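Local coordinates for protein urocanate hydratase (Paenibacillus sp. Soil724D2, PDB 7NED) that catalyses the hydration of urocanate or thiourocanate with bound NAD+ as cofactor, probably as one step of bacterial ergothioneine breakdown, at residues R13-L23 / V59-E67; F339-A347 / Y523-E534. All coordinates share one frame; numbering follows the deposited sequence.

Interaction 1. Residues R13-L23 / V59-E67; sequences RCKGWRQEALL and VRTLKELEE
Leu62 fits against Leu23 where two nearly antiparallel helices of the urocanase N-terminal region pack; the axes of segments 17-23 and 59-64 run 161° apart and 9.0 Å at closest approach. On this tight side Leu62 CD1 rests 3.8 Å from Leu23 CA, on the backbone of helix 17-31 itself. Leu23 has CG turned away from its own backbone N (chi1 175°), which carries CD1 to within 3.8 Å of Val59 CG2, while CD2 faces the aliphatic part of Lys63. Ile91, on an inner strand of the eight-stranded mixed sheet, backs both Leu22 and Leu62. Toward solvent the contact becomes polar and looser: the extended chain of Lys15 reaches past the end of helix 52-64, and NZ binds both Glu64 O and Glu66 OE2 (2.7 Å), the latter from above the carboxylate plane. Arg18 is different, a buried guanidinium whose NE pairs with Asp474 while NH1 reaches the partly exposed Glu67 OE1 in a salt bridge. Between the two regions, Gln19 bends at chi2 (90°) to turn its amide toward the chain leaving helix 52-64. Leu65 O there accepts from two sources, Gln19 NE2 at 2.9 Å and a water that also bridges Lys15 N and Leu62 O.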
loop_
_atom_site.group_PDB
_atom_site.type_symbol
_atom_site.label_atom_id
_atom_site.label_comp_id
_atom_site.label_asym_id
_atom_site.label_seq_id
_atom_site.Cartn_x
_atom_site.Cartn_y
_atom_site.Cartn_z
ATOM N N ARG A 13 -19.719 17.785 20.104
ATOM C CA ARG A 13 -20.756 16.893 19.623
ATOM C C ARG A 13 -20.361 15.429 19.764
ATOM O O ARG A 13 -21.226 14.553 19.694
ATOM C CB ARG A 13 -21.080 17.197 18.157
ATOM C CG ARG A 13 -21.528 18.663 18.009
ATOM C CD ARG A 13 -21.498 19.053 16.568
ATOM N NE ARG A 13 -20.120 19.055 16.116
ATOM C CZ ARG A 13 -19.783 19.176 14.846
ATOM N NH1 ARG A 13 -20.738 19.291 13.938
ATOM N NH2 ARG A 13 -18.506 19.190 14.494
ATOM N N CYS A 14 -19.086 15.172 19.983
ATOM C CA CYS A 14 -18.535 13.837 20.112
ATOM C C CYS A 14 -18.182 13.593 21.562
ATOM O O CYS A 14 -18.333 14.469 22.417
ATOM C CB CYS A 14 -17.296 13.686 19.239
ATOM S SG CYS A 14 -17.592 14.110 17.530
ATOM N N LYS A 15 -17.678 12.384 21.826
ATOM C CA LYS A 15 -17.347 12.002 23.184
ATOM C C LYS A 15 -16.070 12.642 23.688
ATOM O O LYS A 15 -15.866 12.677 24.905
ATOM C CB LYS A 15 -17.239 10.473 23.281
ATOM C CG LYS A 15 -18.617 9.820 23.206
ATOM C CD LYS A 15 -18.556 8.373 23.349
ATOM C CE LYS A 15 -19.966 7.792 23.379
ATOM N NZ LYS A 15 -19.892 6.326 23.147
ATOM N N GLY A 16 -15.226 13.168 22.798
ATOM C CA GLY A 16 -14.011 13.857 23.196
ATOM C C GLY A 16 -13.507 14.753 22.081
ATOM O O GLY A 16 -14.038 14.764 20.966
ATOM N N TRP A 17 -12.460 15.503 22.389
ATOM C CA TRP A 17 -11.955 16.493 21.439
ATOM C C TRP A 17 -11.119 15.866 20.332
ATOM O O TRP A 17 -10.999 16.447 19.248
ATOM C CB TRP A 17 -11.117 17.553 22.160
ATOM C CG TRP A 17 -11.955 18.763 22.461
ATOM C CD1 TRP A 17 -12.457 19.129 23.680
ATOM C CD2 TRP A 17 -12.441 19.738 21.514
ATOM N NE1 TRP A 17 -13.224 20.285 23.551
ATOM C CE2 TRP A 17 -13.227 20.671 22.235
ATOM C CE3 TRP A 17 -12.268 19.922 20.134
ATOM C CZ2 TRP A 17 -13.848 21.779 21.614
ATOM C CZ3 TRP A 17 -12.904 21.037 19.515
ATOM C CH2 TRP A 17 -13.668 21.932 20.264
ATOM N N ARG A 18 -10.514 14.708 20.575
ATOM C CA ARG A 18 -9.826 14.063 19.468
ATOM C C ARG A 18 -10.829 13.654 18.408
ATOM O O ARG A 18 -10.586 13.834 17.211
ATOM C CB ARG A 18 -9.020 12.855 19.977
ATOM C CG ARG A 18 -7.927 13.278 20.931
ATOM C CD ARG A 18 -7.213 12.101 21.596
ATOM N NE ARG A 18 -6.615 11.226 20.607
ATOM C CZ ARG A 18 -6.178 9.993 20.871
ATOM N NH1 ARG A 18 -6.279 9.501 22.110
ATOM N NH2 ARG A 18 -5.643 9.259 19.900
ATOM N N GLN A 19 -11.979 13.120 18.825
ATOM C CA GLN A 19 -12.979 12.731 17.851
ATOM C C GLN A 19 -13.599 13.972 17.211
ATOM O O GLN A 19 -13.778 14.038 15.989
ATOM C CB GLN A 19 -14.061 11.888 18.522
ATOM C CG GLN A 19 -13.553 10.613 19.257
ATOM C CD GLN A 19 -13.215 10.871 20.713
ATOM O OE1 GLN A 19 -12.591 11.872 21.061
ATOM N NE2 GLN A 19 -13.642 9.967 21.576
ATOM N N GLU A 20 -13.917 14.964 18.030
ATOM C CA GLU A 20 -14.501 16.197 17.502
ATOM C C GLU A 20 -13.589 16.841 16.456
ATOM O O GLU A 20 -14.060 17.407 15.451
ATOM C CB GLU A 20 -14.760 17.157 18.660
ATOM C CG GLU A 20 -15.383 18.502 18.248
ATOM C CD GLU A 20 -16.898 18.406 17.993
ATOM O OE1 GLU A 20 -17.549 17.491 18.549
ATOM O OE2 GLU A 20 -17.447 19.272 17.261
ATOM N N ALA A 21 -12.274 16.791 16.690
ATOM C CA ALA A 21 -11.338 17.415 15.767
ATOM C C ALA A 21 -11.466 16.798 14.383
ATOM O O ALA A 21 -11.561 17.514 13.375
ATOM C CB ALA A 21 -9.899 17.299 16.290
ATOM N N LEU A 22 -11.532 15.462 14.319
ATOM C CA LEU A 22 -11.656 14.818 13.025
ATOM C C LEU A 22 -12.985 15.164 12.373
ATOM O O LEU A 22 -13.042 15.342 11.154
ATOM C CB LEU A 22 -11.501 13.293 13.155
ATOM C CG LEU A 22 -10.173 12.883 13.807
ATOM C CD1 LEU A 22 -10.058 11.336 13.932
ATOM C CD2 LEU A 22 -8.955 13.479 13.047
ATOM N N LEU A 23 -14.068 15.206 13.159
ATOM C CA LEU A 23 -15.376 15.570 12.596
ATOM C C LEU A 23 -15.333 16.984 12.024
ATOM O O LEU A 23 -15.810 17.240 10.908
ATOM C CB LEU A 23 -16.474 15.472 13.672
ATOM C CG LEU A 23 -17.872 15.950 13.229
ATOM C CD1 LEU A 23 -18.353 15.118 12.005
ATOM C CD2 LEU A 23 -18.848 15.848 14.380
ATOM N N VAL A 59 -20.202 10.638 10.014
ATOM C CA VAL A 59 -20.538 11.623 11.032
ATOM C C VAL A 59 -21.147 10.951 12.257
ATOM O O VAL A 59 -20.727 11.210 13.394
ATOM C CB VAL A 59 -21.456 12.713 10.448
ATOM C CG1 VAL A 59 -21.986 13.624 11.568
ATOM C CG2 VAL A 59 -20.669 13.543 9.449
ATOM N N ARG A 60 -22.147 10.080 12.051
ATOM C CA ARG A 60 -22.734 9.349 13.182
ATOM C C ARG A 60 -21.665 8.590 13.957
ATOM O O ARG A 60 -21.611 8.640 15.196
ATOM C CB ARG A 60 -23.814 8.373 12.705
ATOM C CG ARG A 60 -25.109 9.031 12.279
ATOM C CD ARG A 60 -26.212 7.983 12.044
ATOM N NE ARG A 60 -25.864 7.064 10.969
ATOM C CZ ARG A 60 -26.151 7.258 9.679
ATOM N NH1 ARG A 60 -26.820 8.345 9.275
ATOM N NH2 ARG A 60 -25.787 6.334 8.799
ATOM N N THR A 61 -20.810 7.864 13.240
ATOM C CA THR A 61 -19.802 7.057 13.920
ATOM C C THR A 61 -18.863 7.911 14.764
ATOM O O THR A 61 -18.534 7.544 15.895
ATOM C CB THR A 61 -18.999 6.253 12.908
ATOM O OG1 THR A 61 -19.884 5.422 12.146
ATOM C CG2 THR A 61 -17.977 5.361 13.653
ATOM N N LEU A 62 -18.398 9.048 14.224
ATOM C CA LEU A 62 -17.468 9.884 14.975
ATOM C C LEU A 62 -18.100 10.446 16.238
ATOM O O LEU A 62 -17.394 10.669 17.222
ATOM C CB LEU A 62 -16.954 11.059 14.116
ATOM C CG LEU A 62 -15.822 10.709 13.148
ATOM C CD1 LEU A 62 -15.596 11.843 12.167
ATOM C CD2 LEU A 62 -14.584 10.437 13.952
ATOM N N LYS A 63 -19.388 10.738 16.199
ATOM C CA LYS A 63 -20.051 11.287 17.380
ATOM C C LYS A 63 -20.126 10.278 18.540
ATOM O O LYS A 63 -20.199 10.675 19.628
ATOM C CB LYS A 63 -21.413 11.850 17.058
ATOM C CG LYS A 63 -21.382 13.081 16.192
ATOM C CD LYS A 63 -22.763 13.467 15.710
ATOM C CE LYS A 63 -22.781 14.646 14.797
ATOM N NZ LYS A 63 -24.100 14.911 14.190
ATOM N N GLU A 64 -20.067 8.991 18.253
ATOM C CA GLU A 64 -20.124 7.964 19.276
ATOM C C GLU A 64 -18.820 7.186 19.534
ATOM O O GLU A 64 -18.746 6.415 20.413
ATOM C CB GLU A 64 -21.246 6.990 18.982
ATOM C CG GLU A 64 -22.614 7.650 18.913
ATOM C CD GLU A 64 -23.628 6.766 18.285
ATOM O OE1 GLU A 64 -23.512 5.554 18.434
ATOM O OE2 GLU A 64 -24.514 7.255 17.578
ATOM N N LEU A 65 -17.806 7.432 18.735
ATOM C CA LEU A 65 -16.551 6.741 18.867
ATOM C C LEU A 65 -15.796 7.032 20.165
ATOM O O LEU A 65 -15.645 8.126 20.527
ATOM C CB LEU A 65 -15.643 7.087 17.687
ATOM C CG LEU A 65 -14.388 6.278 17.397
ATOM C CD1 LEU A 65 -14.747 4.930 16.815
ATOM C CD2 LEU A 65 -13.544 7.061 16.425
ATOM N N GLU A 66 -15.348 5.988 20.819
ATOM C CA GLU A 66 -14.550 6.125 22.019
ATOM C C GLU A 66 -13.084 6.245 21.656
ATOM O O GLU A 66 -12.649 5.829 20.582
ATOM C CB GLU A 66 -14.762 4.930 22.958
ATOM C CG GLU A 66 -16.221 4.665 23.250
ATOM C CD GLU A 66 -16.744 5.518 24.388
ATOM O OE1 GLU A 66 -15.960 6.316 24.974
ATOM O OE2 GLU A 66 -17.944 5.382 24.711
ATOM N N GLU A 67 -12.312 6.796 22.594
ATOM C CA GLU A 67 -10.887 7.009 22.381
ATOM C C GLU A 67 -10.120 5.712 22.150
ATOM O O GLU A 67 -9.045 5.740 21.529
ATOM C CB GLU A 67 -10.307 7.756 23.582
ATOM C CG GLU A 67 -9.051 8.524 23.294
ATOM C CD GLU A 67 -8.510 9.187 24.554
ATOM O OE1 GLU A 67 -7.620 10.058 24.454
ATOM O OE2 GLU A 67 -9.019 8.853 25.655
HETATM O O HOH W 1 -16.940 10.421 19.865
#

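Interaction 2. Residues F339-A347 / Y523-E534; sequences FLRPLFARA and YADAGYEESADE
Arg346, in the turn that follows helix 335-344, reaches across the first turns of helix 529-538, and its course shows how one long side chain can serve both packing and charge. CB and CG pass the carboxylate of Glu534, CG also approaching Glu530 O, and CD comes within 3.5 Å of Glu534 OE2. NE lies near Glu530 CB. The guanidinium then spreads over the backbone, with Glu530 O 3.5 Å above the centre of one face. At the tip, NH1 divides its hydrogens between Glu534 OE2 and Asp533 OD1, each 2.9 Å away and close to the guanidinium plane. NH2 adds a second bond to the same OD1, an end-on grip on a single oxygen, and both carboxylates stand steeply to the guanidinium, 81° and 82° from its plane. A methionine here would probably leave Asp533 OD1 and Glu534 OE2 without the cation they share, although Arg536 and Lys538 still pair with the other oxygens. Deeper in, Ser531 OG donates to Ala345 O at 2.7 Å, and the methyl of Ala345 sits among the CB atoms of Tyr523, Tyr528 and Glu530. One face of the Tyr523 ring receives Phe344 CB and Ala345 N. Arg341, its CG opposite the backbone N (chi1 -171°), sends CG past Tyr523 CE1 and CD to 3.4 Å from Tyr528 OH; two waters link its NE and NH1 to the two tyrosine hydroxyls, the carbonyls of Met446 and Glu448 hold NH2, and Tyr528 OH also bonds Lys451 N. Both partners are helix ends: a Schellman motif with Ala347 as its C' residue closes helix 335-344, while another at Gly527 ends helix 502-525, just before Tyr528, which takes the N-cap position of helix 529-538.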
loop_
_atom_site.group_PDB
_atom_site.type_symbol
_atom_site.label_atom_id
_atom_site.label_comp_id
_atom_site.label_asym_id
_atom_site.label_seq_id
_atom_site.Cartn_x
_atom_site.Cartn_y
_atom_site.Cartn_z
ATOM N N PHE A 339 13.496 22.072 -7.905
ATOM C CA PHE A 339 13.501 23.184 -6.949
ATOM C C PHE A 339 13.380 22.785 -5.485
ATOM O O PHE A 339 14.089 23.354 -4.642
ATOM C CB PHE A 339 12.378 24.149 -7.314
ATOM C CG PHE A 339 12.419 24.572 -8.756
ATOM C CD1 PHE A 339 13.586 25.106 -9.301
ATOM C CD2 PHE A 339 11.343 24.364 -9.576
ATOM C CE1 PHE A 339 13.657 25.464 -10.643
ATOM C CE2 PHE A 339 11.376 24.738 -10.937
ATOM C CZ PHE A 339 12.536 25.290 -11.465
ATOM N N LEU A 340 12.501 21.832 -5.140
ATOM C CA LEU A 340 12.209 21.645 -3.722
ATOM C C LEU A 340 12.898 20.432 -3.097
ATOM O O LEU A 340 12.896 20.306 -1.871
ATOM C CB LEU A 340 10.690 21.533 -3.494
ATOM C CG LEU A 340 9.854 22.764 -3.890
ATOM C CD1 LEU A 340 8.415 22.523 -3.467
ATOM C CD2 LEU A 340 10.421 24.023 -3.300
ATOM N N ARG A 341 13.524 19.562 -3.879
ATOM C CA ARG A 341 14.065 18.346 -3.286
ATOM C C ARG A 341 15.103 18.610 -2.192
ATOM O O ARG A 341 15.161 17.810 -1.246
ATOM C CB ARG A 341 14.638 17.442 -4.382
ATOM C CG ARG A 341 15.043 16.015 -3.832
ATOM C CD ARG A 341 15.251 15.034 -4.977
ATOM N NE ARG A 341 13.986 14.664 -5.608
ATOM C CZ ARG A 341 13.871 14.149 -6.825
ATOM N NH1 ARG A 341 14.966 13.915 -7.552
ATOM N NH2 ARG A 341 12.666 13.785 -7.274
ATOM N N PRO A 342 15.901 19.682 -2.213
ATOM C CA PRO A 342 16.790 19.912 -1.064
ATOM C C PRO A 342 16.032 20.098 0.230
ATOM O O PRO A 342 16.559 19.749 1.291
ATOM C CB PRO A 342 17.556 21.181 -1.467
ATOM C CG PRO A 342 17.604 21.085 -2.950
ATOM C CD PRO A 342 16.248 20.565 -3.340
ATOM N N LEU A 343 14.792 20.621 0.184
ATOM C CA LEU A 343 13.983 20.684 1.394
ATOM C C LEU A 343 13.490 19.291 1.793
ATOM O O LEU A 343 13.605 18.871 2.953
ATOM C CB LEU A 343 12.803 21.616 1.142
ATOM C CG LEU A 343 13.185 23.083 0.824
ATOM C CD1 LEU A 343 11.956 23.888 0.512
ATOM C CD2 LEU A 343 13.935 23.674 2.019
ATOM N N PHE A 344 12.902 18.568 0.843
ATOM C CA PHE A 344 12.422 17.228 1.138
ATOM C C PHE A 344 13.529 16.358 1.723
ATOM O O PHE A 344 13.267 15.511 2.588
ATOM C CB PHE A 344 11.857 16.579 -0.133
ATOM C CG PHE A 344 10.687 17.329 -0.736
ATOM C CD1 PHE A 344 9.776 17.987 0.070
ATOM C CD2 PHE A 344 10.494 17.352 -2.108
ATOM C CE1 PHE A 344 8.685 18.656 -0.484
ATOM C CE2 PHE A 344 9.399 18.013 -2.666
ATOM C CZ PHE A 344 8.511 18.684 -1.840
ATOM N N ALA A 345 14.771 16.569 1.287
ATOM C CA ALA A 345 15.876 15.742 1.738
ATOM C C ALA A 345 16.152 15.911 3.225
ATOM O O ALA A 345 16.746 15.012 3.839
ATOM C CB ALA A 345 17.121 16.047 0.913
ATOM N N ARG A 346 15.683 16.993 3.832
ATOM C CA ARG A 346 15.751 17.168 5.278
ATOM C C ARG A 346 14.390 17.031 5.919
ATOM O O ARG A 346 14.216 17.405 7.091
ATOM C CB ARG A 346 16.365 18.533 5.637
ATOM C CG ARG A 346 17.773 18.759 5.125
ATOM C CD ARG A 346 18.433 20.031 5.734
ATOM N NE ARG A 346 19.776 20.219 5.161
ATOM C CZ ARG A 346 20.919 19.861 5.749
ATOM N NH1 ARG A 346 20.923 19.333 6.966
ATOM N NH2 ARG A 346 22.074 20.054 5.119
ATOM N N ALA A 347 13.413 16.528 5.162
ATOM C CA ALA A 347 12.033 16.378 5.622
ATOM C C ALA A 347 11.436 17.723 6.019
ATOM O O ALA A 347 10.539 17.785 6.859
ATOM C CB ALA A 347 11.920 15.373 6.781
ATOM N N TYR A 523 15.458 9.832 1.982
ATOM C CA TYR A 523 16.389 10.533 1.109
ATOM C C TYR A 523 17.831 10.169 1.444
ATOM O O TYR A 523 18.665 10.081 0.541
ATOM C CB TYR A 523 16.144 12.067 1.170
ATOM C CG TYR A 523 14.913 12.353 0.360
ATOM C CD1 TYR A 523 15.012 12.591 -0.998
ATOM C CD2 TYR A 523 13.635 12.194 0.917
ATOM C CE1 TYR A 523 13.878 12.740 -1.791
ATOM C CE2 TYR A 523 12.489 12.338 0.128
ATOM C CZ TYR A 523 12.623 12.599 -1.222
ATOM O OH TYR A 523 11.516 12.765 -2.030
ATOM N N ALA A 524 18.138 9.913 2.713
ATOM C CA ALA A 524 19.480 9.430 3.037
ATOM C C ALA A 524 19.769 8.117 2.324
ATOM O O ALA A 524 20.841 7.944 1.731
ATOM C CB ALA A 524 19.634 9.259 4.548
ATOM N N ASP A 525 18.793 7.192 2.335
ATOM C CA ASP A 525 18.953 5.921 1.650
ATOM C C ASP A 525 19.225 6.118 0.174
ATOM O O ASP A 525 19.950 5.329 -0.434
ATOM C CB ASP A 525 17.706 5.064 1.812
ATOM C CG ASP A 525 17.862 3.711 1.163
ATOM O OD1 ASP A 525 18.502 2.849 1.813
ATOM O OD2 ASP A 525 17.385 3.523 0.008
ATOM N N ALA A 526 18.621 7.137 -0.435
ATOM C CA ALA A 526 18.858 7.320 -1.859
ATOM C C ALA A 526 20.186 8.006 -2.148
ATOM O O ALA A 526 20.520 8.201 -3.321
ATOM C CB ALA A 526 17.723 8.118 -2.504
ATOM N N GLY A 527 20.923 8.407 -1.124
ATOM C CA GLY A 527 22.263 8.936 -1.317
ATOM C C GLY A 527 22.366 10.439 -1.230
ATOM O O GLY A 527 23.402 10.987 -1.623
ATOM N N TYR A 528 21.326 11.127 -0.747
ATOM C CA TYR A 528 21.355 12.596 -0.721
ATOM C C TYR A 528 22.184 13.071 0.455
ATOM O O TYR A 528 21.977 12.645 1.592
ATOM C CB TYR A 528 19.944 13.185 -0.659
ATOM C CG TYR A 528 19.282 13.068 -1.999
ATOM C CD1 TYR A 528 19.498 14.025 -2.985
ATOM C CD2 TYR A 528 18.492 11.969 -2.303
ATOM C CE1 TYR A 528 18.945 13.889 -4.232
ATOM C CE2 TYR A 528 17.921 11.828 -3.542
ATOM C CZ TYR A 528 18.151 12.777 -4.510
ATOM O OH TYR A 528 17.579 12.638 -5.743
ATOM N N GLU A 529 23.147 13.940 0.166
ATOM C CA GLU A 529 24.079 14.387 1.191
ATOM C C GLU A 529 23.412 15.297 2.223
ATOM O O GLU A 529 23.811 15.301 3.396
ATOM C CB GLU A 529 25.253 15.061 0.488
ATOM C CG GLU A 529 26.458 15.243 1.327
ATOM C CD GLU A 529 26.797 14.018 2.127
ATOM O OE1 GLU A 529 27.343 14.243 3.219
ATOM O OE2 GLU A 529 26.552 12.872 1.669
ATOM N N GLU A 530 22.407 16.094 1.813
ATOM C CA GLU A 530 21.653 16.877 2.791
ATOM C C GLU A 530 21.031 15.977 3.852
ATOM O O GLU A 530 20.972 16.330 5.035
ATOM C CB GLU A 530 20.553 17.693 2.087
ATOM C CG GLU A 530 21.003 18.576 0.921
ATOM C CD GLU A 530 20.963 17.923 -0.497
ATOM O OE1 GLU A 530 21.171 16.665 -0.681
ATOM O OE2 GLU A 530 20.707 18.713 -1.453
ATOM N N SER A 531 20.549 14.815 3.434
ATOM C CA SER A 531 19.951 13.843 4.354
ATOM C C SER A 531 21.000 13.271 5.307
ATOM O O SER A 531 20.775 13.135 6.514
ATOM C CB SER A 531 19.377 12.721 3.526
ATOM O OG SER A 531 18.382 13.230 2.700
ATOM N N ALA A 532 22.152 12.902 4.769
ATOM C CA ALA A 532 23.191 12.360 5.633
ATOM C C ALA A 532 23.646 13.412 6.638
ATOM O O ALA A 532 23.902 13.103 7.815
ATOM C CB ALA A 532 24.353 11.836 4.775
ATOM N N ASP A 533 23.691 14.681 6.206
ATOM C CA ASP A 533 23.969 15.748 7.151
ATOM C C ASP A 533 22.877 15.859 8.205
ATOM O O ASP A 533 23.158 16.003 9.402
ATOM C CB ASP A 533 24.119 17.064 6.391
ATOM C CG ASP A 533 24.569 18.188 7.283
ATOM O OD1 ASP A 533 23.763 19.118 7.517
ATOM O OD2 ASP A 533 25.727 18.126 7.739
ATOM N N GLU A 534 21.616 15.818 7.776
ATOM C CA GLU A 534 20.524 15.913 8.735
ATOM C C GLU A 534 20.566 14.772 9.729
ATOM O O GLU A 534 20.320 14.990 10.921
ATOM C CB GLU A 534 19.174 15.936 8.020
ATOM C CG GLU A 534 17.987 16.317 8.920
ATOM C CD GLU A 534 17.983 17.806 9.387
ATOM O OE1 GLU A 534 17.114 18.143 10.240
ATOM O OE2 GLU A 534 18.827 18.631 8.917
HETATM O O HOH W 2 11.616 14.800 -3.953
HETATM O O HOH W 3 17.702 14.704 -7.432
HETATM O O HOH W 4 15.042 19.017 8.895
#

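How the interactions relate
Both contacts are partly buried and join helix ends or the turns beside them, but they share no helix. Interaction 1 belongs to the urocanase N-terminal domain and interaction 2 to the C-terminal one, with about 21 Å between their nearest atoms. The first has an aliphatic interior, with a lysine salt bridge at its exposed margin and a buried arginine paired to a glutamate. In the second the interior is aromatic and methyl-lined, water reaches the buried arginine, and the charged network gathers round another arginine nearer the surface. Both lean on the same mixed sheet, interaction 1 through strands 91-95 and 490-498 and interaction 2 through strand 428-441, where the side chain of Phe344 lies about 10 Å from bound urocanate.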